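Local structure of 2,3-dihydroxybenzoate-AMP ligase (Mycobacterium smegmatis, 5KEI) at residues A39-D44 and Y230-T235. The protein belongs to the ANL superfamily of AMP-binding enzymes, with a large AMP-binding domain followed by a smaller C-terminal domain. Sequence-based numbering, arbitrary orientation.
Sequences AGYWRD and YVYNAT
Y232, on helix 227-240, lies alongside Y41 of the loop that follows helix 30-38, the two side chains pointing the same way. Its CB starts against the backbone of Y41, 3.3 Å from Y41 O. CG is 3.5 Å from the same oxygen, and CD1 adds Y41 CA, which sits over one ring face. With CG anti to the backbone N (chi1 175°), the Y232 ring runs under the side chain of Y41, and Y41 CB stands over its centre, 3.6 Å from the centroid and almost on the ring normal, a CH-pi contact. CD2 and CE2 lie beneath Y41 CB; CE1, then CZ of Y232 close on Y41 CD1, CZ at 3.3 Å. The planes make 33°, and Y232 OH meets the CD1-CE1 side of the Y41 ring obliquely, 3.3 Å from CD1. Both hydroxyls bond beyond the pair, Y232 OH to S381 and Y41 OH to D383, tying the two phenols to one loop of the large AMP-binding domain of this ANL-family enzyme. On its other side the Y41 ring has A39 CB, 3.8 Å above the plane toward the rim. Helix 30-38 ends just before Y41 in a Schellman motif, with G40 at positive phi (88°). G40 O takes a hydrogen bond from R43 NH1 (3.2 Å) on a lone pair, nearly in the guanidinium plane, while the indole of W42 gives its NE1 hydrogen to P409 O.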
loop_
_atom_site.group_PDB
_atom_site.type_symbol
_atom_site.label_atom_id
_atom_site.label_comp_id
_atom_site.label_asym_id
_atom_site.label_seq_id
_atom_site.Cartn_x
_atom_site.Cartn_y
_atom_site.Cartn_z
ATOM N N ALA A 39 -8.918 -23.328 -4.173
ATOM C CA ALA A 39 -10.040 -22.748 -3.415
ATOM C C ALA A 39 -10.785 -21.666 -4.193
ATOM O O ALA A 39 -11.756 -21.090 -3.696
ATOM C CB ALA A 39 -9.546 -22.185 -2.089
ATOM N N GLY A 40 -10.319 -21.369 -5.403
ATOM C CA GLY A 40 -10.968 -20.370 -6.238
ATOM C C GLY A 40 -10.515 -18.924 -6.043
ATOM O O GLY A 40 -11.041 -18.023 -6.699
ATOM N N TYR A 41 -9.555 -18.689 -5.147
ATOM C CA TYR A 41 -9.011 -17.341 -4.956
ATOM C C TYR A 41 -8.213 -16.898 -6.194
ATOM O O TYR A 41 -8.493 -15.858 -6.794
ATOM C CB TYR A 41 -8.115 -17.283 -3.721
ATOM C CG TYR A 41 -8.743 -17.811 -2.457
ATOM C CD1 TYR A 41 -10.096 -17.662 -2.210
ATOM C CD2 TYR A 41 -7.977 -18.486 -1.510
ATOM C CE1 TYR A 41 -10.667 -18.166 -1.054
ATOM C CE2 TYR A 41 -8.537 -18.990 -0.354
ATOM C CZ TYR A 41 -9.880 -18.830 -0.125
ATOM O OH TYR A 41 -10.441 -19.336 1.045
ATOM N N TRP A 42 -7.228 -17.716 -6.561
ATOM C CA TRP A 42 -6.320 -17.466 -7.678
ATOM C C TRP A 42 -6.823 -18.035 -9.009
ATOM O O TRP A 42 -6.846 -19.252 -9.192
ATOM C CB TRP A 42 -4.960 -18.073 -7.357
ATOM C CG TRP A 42 -4.177 -17.335 -6.318
ATOM C CD1 TRP A 42 -4.663 -16.475 -5.373
ATOM C CD2 TRP A 42 -2.760 -17.368 -6.135
ATOM N NE1 TRP A 42 -3.638 -15.984 -4.612
ATOM C CE2 TRP A 42 -2.450 -16.508 -5.068
ATOM C CE3 TRP A 42 -1.707 -18.035 -6.786
ATOM C CZ2 TRP A 42 -1.155 -16.308 -4.613
ATOM C CZ3 TRP A 42 -0.418 -17.827 -6.342
ATOM C CH2 TRP A 42 -0.154 -16.972 -5.261
ATOM N N ARG A 43 -7.190 -17.166 -9.947
ATOM C CA ARG A 43 -7.892 -17.609 -11.153
ATOM C C ARG A 43 -7.069 -17.548 -12.443
ATOM O O ARG A 43 -7.629 -17.562 -13.543
ATOM C CB ARG A 43 -9.160 -16.787 -11.332
ATOM C CG ARG A 43 -10.124 -16.920 -10.186
ATOM C CD ARG A 43 -10.686 -18.327 -10.096
ATOM N NE ARG A 43 -11.957 -18.492 -10.799
ATOM C CZ ARG A 43 -13.141 -18.642 -10.201
ATOM N NH1 ARG A 43 -13.247 -18.645 -8.875
ATOM N NH2 ARG A 43 -14.234 -18.793 -10.936
ATOM N N ASP A 44 -5.753 -17.435 -12.300
ATOM C CA ASP A 44 -4.818 -17.612 -13.414
ATOM C C ASP A 44 -4.901 -16.561 -14.520
ATOM O O ASP A 44 -4.286 -16.729 -15.585
ATOM C CB ASP A 44 -5.016 -19.004 -14.027
ATOM C CG ASP A 44 -4.862 -20.111 -13.006
ATOM O OD1 ASP A 44 -3.905 -20.053 -12.195
ATOM O OD2 ASP A 44 -5.707 -21.027 -12.999
ATOM N N TYR A 230 -3.953 -9.816 -6.679
ATOM C CA TYR A 230 -4.542 -8.486 -6.810
ATOM C C TYR A 230 -5.912 -8.579 -7.504
ATOM O O TYR A 230 -6.846 -7.864 -7.137
ATOM C CB TYR A 230 -3.576 -7.523 -7.543
ATOM C CG TYR A 230 -3.767 -6.112 -7.019
ATOM C CD1 TYR A 230 -3.595 -5.891 -5.648
ATOM C CD2 TYR A 230 -3.990 -5.005 -7.831
ATOM C CE1 TYR A 230 -3.721 -4.662 -5.078
ATOM C CE2 TYR A 230 -4.106 -3.704 -7.240
ATOM C CZ TYR A 230 -3.969 -3.564 -5.853
ATOM O OH TYR A 230 -4.067 -2.371 -5.176
ATOM N N VAL A 231 -6.047 -9.491 -8.463
ATOM C CA VAL A 231 -7.353 -9.728 -9.072
ATOM C C VAL A 231 -8.286 -10.324 -8.020
ATOM O O VAL A 231 -9.428 -9.882 -7.861
ATOM C CB VAL A 231 -7.252 -10.649 -10.283
ATOM C CG1 VAL A 231 -8.661 -11.036 -10.809
ATOM C CG2 VAL A 231 -6.417 -9.970 -11.370
ATOM N N TYR A 232 -7.785 -11.302 -7.272
ATOM C CA TYR A 232 -8.558 -11.811 -6.141
ATOM C C TYR A 232 -8.936 -10.733 -5.103
ATOM O O TYR A 232 -10.064 -10.720 -4.615
ATOM C CB TYR A 232 -7.812 -12.958 -5.435
ATOM C CG TYR A 232 -8.497 -13.472 -4.170
ATOM C CD1 TYR A 232 -9.830 -13.899 -4.188
ATOM C CD2 TYR A 232 -7.835 -13.477 -2.949
ATOM C CE1 TYR A 232 -10.475 -14.351 -3.021
ATOM C CE2 TYR A 232 -8.464 -13.917 -1.789
ATOM C CZ TYR A 232 -9.786 -14.349 -1.824
ATOM O OH TYR A 232 -10.403 -14.790 -0.666
ATOM N N ASN A 233 -8.031 -9.793 -4.825
ATOM C CA ASN A 233 -8.199 -8.809 -3.755
ATOM C C ASN A 233 -9.439 -7.924 -4.156
ATOM O O ASN A 233 -10.370 -7.650 -3.391
ATOM C CB ASN A 233 -6.945 -7.929 -3.616
ATOM C CG ASN A 233 -7.103 -6.901 -2.542
ATOM O OD1 ASN A 233 -7.536 -5.821 -2.808
ATOM N ND2 ASN A 233 -6.614 -7.194 -1.355
ATOM N N ALA A 234 -9.431 -7.473 -5.403
ATOM C CA ALA A 234 -10.528 -6.682 -5.986
ATOM C C ALA A 234 -11.856 -7.460 -6.101
ATOM O O ALA A 234 -12.917 -6.959 -5.721
ATOM C CB ALA A 234 -10.097 -6.155 -7.352
ATOM N N THR A 235 -11.786 -8.655 -6.671
ATOM C CA THR A 235 -12.981 -9.477 -6.933
ATOM C C THR A 235 -13.694 -9.837 -5.633
ATOM O O THR A 235 -14.898 -9.581 -5.464
ATOM C CB THR A 235 -12.605 -10.764 -7.658
ATOM O OG1 THR A 235 -11.817 -10.432 -8.812
ATOM C CG2 THR A 235 -13.855 -11.570 -8.029
#